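Local coordinates for peroxisomal membrane protein LPX1 (Saccharomyces cerevisiae, PDB 2Y6U), which hydrolyses acyl esters in yeast peroxisomes, acting as an acyl esterase, triacylglycerol lipase and phospholipase A of the alpha/beta-hydrolase family, at residues 192-195 with 196-200; 255-259 with 260-264. All coordinates share one frame; numbering follows the deposited sequence.

Interaction 1 (192-195 with 196-200); sequences IPEN and LYNSL
I192 reaches forward alongside the first turn of the helix and meets two leucines at once. Its CG1 lies anti to the backbone N (chi1 -170°) and the chain runs on extended, which carries CD1 along the helix toward L200; there I192 CD1 touches L196 CD2 at 4.1 Å and L200 CD1 at the same distance. The side chains of I192 and L196 cross at about a right angle, and a single branch of the leucine, CD2, rests on both CG1 and CD1 of the isoleucine. The other branch of I192 turns to the tyrosine: I192 CG2 lies 4.3 Å from Y197 CB and approaches the ring obliquely. P193 is the N-cap residue through which the strand runs straight into the helix, and its ring brings P193 CG to 4.3 Å from L196 CB. On the polar flank E194 and N198 run side by side, pointing the same way, with carboxylate and amide planes 69° apart. What meets here is the aliphatic part of the glutamate, E194 CG to N198 ND2 at 3.8 Å, while N198 OD1 sits at the edge of the Y197 ring, in its plane. Three successive backbone bonds set this spacing: Y197 N to P193 O at 3.1 Å, N198 N to E194 O at 3.0 Å, and S199 N to N195 O, the longest and most bent of the three. I192 and P193 pair in parallel with a strand of the second subunit, so a sheet continues across the dimer interface, while the helix packs on helix 259-264 and I192 and L200 also pack on Y266.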
# COMPACT_ATOMS: atom_id res chain seq x y z
N ILE A 192 9.01 18.96 -18.17
CA ILE A 192 9.63 18.20 -19.22
C ILE A 192 10.36 19.23 -20.11
O ILE A 192 9.82 20.28 -20.35
CB ILE A 192 8.62 17.41 -20.07
CG1 ILE A 192 9.38 16.46 -20.99
CG2 ILE A 192 7.70 18.34 -20.89
CD1 ILE A 192 8.54 15.34 -21.72
N PRO A 193 11.59 18.90 -20.60
CA PRO A 193 12.22 19.86 -21.52
C PRO A 193 11.53 19.80 -22.88
O PRO A 193 11.12 18.73 -23.32
CB PRO A 193 13.71 19.40 -21.60
CG PRO A 193 13.89 18.31 -20.80
CD PRO A 193 12.54 17.89 -20.10
N GLU A 194 11.37 20.95 -23.49
CA GLU A 194 10.69 21.10 -24.77
C GLU A 194 11.26 20.21 -25.85
O GLU A 194 10.49 19.55 -26.57
CB GLU A 194 10.73 22.56 -25.21
CG GLU A 194 10.01 22.86 -26.52
CD GLU A 194 9.93 24.35 -26.83
OE1 GLU A 194 10.56 25.20 -26.14
OE2 GLU A 194 9.23 24.66 -27.82
N ASN A 195 12.59 20.19 -26.00
CA ASN A 195 13.23 19.32 -27.02
C ASN A 195 12.83 17.83 -26.82
O ASN A 195 12.55 17.13 -27.78
CB ASN A 195 14.76 19.44 -27.01
CG ASN A 195 15.27 20.77 -27.55
OD1 ASN A 195 14.55 21.51 -28.23
ND2 ASN A 195 16.54 21.06 -27.28
N LEU A 196 12.82 17.36 -25.58
CA LEU A 196 12.40 15.98 -25.32
C LEU A 196 10.92 15.76 -25.71
O LEU A 196 10.59 14.74 -26.30
CB LEU A 196 12.62 15.54 -23.84
CG LEU A 196 12.20 14.09 -23.48
CD1 LEU A 196 12.98 13.05 -24.35
CD2 LEU A 196 12.25 13.71 -21.95
N TYR A 197 10.04 16.68 -25.33
CA TYR A 197 8.60 16.59 -25.66
C TYR A 197 8.36 16.46 -27.17
O TYR A 197 7.64 15.57 -27.63
CB TYR A 197 7.87 17.85 -25.18
CG TYR A 197 6.38 17.83 -25.48
CD1 TYR A 197 5.48 17.21 -24.59
CD2 TYR A 197 5.86 18.42 -26.64
CE1 TYR A 197 4.11 17.20 -24.84
CE2 TYR A 197 4.49 18.40 -26.91
CZ TYR A 197 3.61 17.75 -25.98
OH TYR A 197 2.24 17.71 -26.22
N ASN A 198 8.98 17.37 -27.92
CA ASN A 198 8.83 17.47 -29.37
C ASN A 198 9.25 16.18 -30.05
O ASN A 198 8.58 15.68 -30.97
CB ASN A 198 9.61 18.67 -29.94
CG ASN A 198 8.93 20.01 -29.67
OD1 ASN A 198 7.73 20.07 -29.36
ND2 ASN A 198 9.69 21.11 -29.84
N SER A 199 10.35 15.62 -29.58
CA SER A 199 10.92 14.45 -30.21
C SER A 199 10.15 13.21 -29.84
O SER A 199 10.00 12.31 -30.66
CB SER A 199 12.40 14.34 -29.85
OG SER A 199 12.78 12.99 -29.67
N LEU A 200 9.65 13.14 -28.60
CA LEU A 200 8.72 12.11 -28.22
C LEU A 200 7.41 12.23 -29.01
O LEU A 200 6.85 11.25 -29.43
CB LEU A 200 8.40 12.20 -26.72
CG LEU A 200 9.42 11.78 -25.67
CD1 LEU A 200 8.80 12.15 -24.30
CD2 LEU A 200 9.77 10.28 -25.66

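Interaction 2 (255-259 with 260-264)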
# COMPACT_ATOMS: atom_id res chain seq x y z
N THR A 255 -4.43 3.78 -32.31
CA THR A 255 -3.80 2.80 -31.43
C THR A 255 -4.48 2.78 -30.04
O THR A 255 -5.09 3.76 -29.61
CB THR A 255 -2.26 3.12 -31.26
OG1 THR A 255 -2.11 4.48 -30.85
CG2 THR A 255 -1.50 2.94 -32.62
N LYS A 256 -4.34 1.67 -29.33
CA LYS A 256 -4.82 1.59 -27.98
C LYS A 256 -4.07 2.64 -27.14
O LYS A 256 -4.68 3.33 -26.30
CB LYS A 256 -4.62 0.15 -27.41
CG LYS A 256 -5.44 -0.87 -28.19
CD LYS A 256 -5.40 -2.20 -27.55
CE LYS A 256 -6.34 -3.18 -28.29
NZ LYS A 256 -5.85 -4.58 -27.83
N MET A 257 -2.75 2.67 -27.29
CA MET A 257 -1.94 3.72 -26.69
C MET A 257 -2.27 5.12 -27.24
O MET A 257 -2.03 5.40 -28.45
CB MET A 257 -0.48 3.45 -26.89
CG MET A 257 0.45 4.31 -26.02
SD MET A 257 0.29 3.72 -24.25
CE MET A 257 0.32 5.32 -23.35
N GLU A 258 -2.83 5.97 -26.40
CA GLU A 258 -3.18 7.35 -26.76
C GLU A 258 -1.89 8.20 -26.71
O GLU A 258 -1.12 8.13 -25.75
CB GLU A 258 -4.23 7.92 -25.77
CG GLU A 258 -5.66 7.31 -25.81
CD GLU A 258 -6.34 7.35 -24.47
OE1 GLU A 258 -6.04 6.50 -23.56
OE2 GLU A 258 -7.10 8.30 -24.26
N GLN A 259 -1.66 9.04 -27.73
CA GLN A 259 -0.46 9.85 -27.75
C GLN A 259 -0.37 10.73 -26.51
O GLN A 259 0.69 10.86 -25.94
CB GLN A 259 -0.41 10.77 -28.97
CG GLN A 259 0.88 11.60 -29.02
CD GLN A 259 1.12 12.27 -30.38
OE1 GLN A 259 0.24 12.89 -30.92
NE2 GLN A 259 2.30 12.08 -30.94
N ALA A 260 -1.44 11.42 -26.13
CA ALA A 260 -1.40 12.27 -24.92
C ALA A 260 -0.98 11.51 -23.69
O ALA A 260 -0.17 12.00 -22.87
CB ALA A 260 -2.75 12.97 -24.71
N GLN A 261 -1.49 10.27 -23.54
CA GLN A 261 -1.16 9.42 -22.35
C GLN A 261 0.29 8.96 -22.37
O GLN A 261 0.96 8.94 -21.33
CB GLN A 261 -2.14 8.26 -22.22
CG GLN A 261 -3.54 8.73 -21.86
CD GLN A 261 -3.60 9.38 -20.50
OE1 GLN A 261 -2.80 9.09 -19.66
NE2 GLN A 261 -4.56 10.26 -20.29
N ASN A 262 0.79 8.75 -23.59
CA ASN A 262 2.16 8.32 -23.80
C ASN A 262 3.06 9.48 -23.29
O ASN A 262 3.91 9.28 -22.40
CB ASN A 262 2.36 7.99 -25.30
CG ASN A 262 3.49 7.07 -25.57
OD1 ASN A 262 4.47 7.06 -24.83
ND2 ASN A 262 3.40 6.28 -26.71
N LEU A 263 2.79 10.68 -23.78
CA LEU A 263 3.54 11.88 -23.42
C LEU A 263 3.49 12.15 -21.92
O LEU A 263 4.51 12.51 -21.33
CB LEU A 263 3.06 13.08 -24.20
CG LEU A 263 3.45 13.04 -25.70
CD1 LEU A 263 2.77 14.18 -26.46
CD2 LEU A 263 5.00 13.11 -25.91
N LEU A 264 2.30 12.01 -21.31
CA LEU A 264 2.14 12.19 -19.88
C LEU A 264 2.98 11.25 -19.01
O LEU A 264 3.19 11.54 -17.81
CB LEU A 264 0.65 12.01 -19.49
CG LEU A 264 -0.31 13.08 -19.93
CD1 LEU A 264 -1.79 12.70 -19.79
CD2 LEU A 264 0.01 14.42 -19.21
O HOH W 1 1.06 6.80 -28.57
O HOH W 2 -6.82 10.33 -22.31
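Backbone bonds from N262 N to E258 O (2.9 Å) and from L263 N to Q259 O (3.0 Å) close the first turn of helix 259-264, with E258 as its N-cap residue. This is the N-capped start of an alpha-helix in an alpha/beta hydrolase, entered from the loop after strand 253-255 of the small antiparallel sheet. M257 bends at chi2 (71°) and again at chi3, folding its methyl back against the helix: M257 CE comes to 3.5 Å from N262 N and also lies by Q261 CB. Its side chain crosses that of N262 at about a right angle, with M257 CG 3.6 Å from N262 ND2. An alanine in place of M257 would probably open a gap beside this turn, taking away the packing against the N262 amide and backbone. E258 and Q261 lie alongside each other, E258 CB 4.1 Å from Q261 CG; in the modelled conformer of E258, its OE1 also lies along Q261 CG. Q261 OE1 is held by N96 and its NE2 by the carbonyl of G109; Q259 runs beside L263 and gives its amide NE2 to T204. The N262 amide has a polar partner too: a water accepts from N262 ND2 at 3.0 Å.

How the interactions relate
Followed from the N terminus, the chain first makes interaction 1, where strand 192-193 turns directly into helix 194-202, and only later interaction 2, where the loop after strand 253-255 enters helix 259-264. Each joins adjoining segments, so neither closes a long loop; they stand in series, neither nested nor crossed. Between them come helices 211-220 and 229-239 and the outer strands of the small antiparallel sheet, 207-208 and 240-241. The chain then returns, and the two helices touch: L263 CD1 lies 3.6 Å from Y197 OH, and L263 CD2 packs against L200 CB. Centres about 15 Å apart, both contacts also face the second subunit.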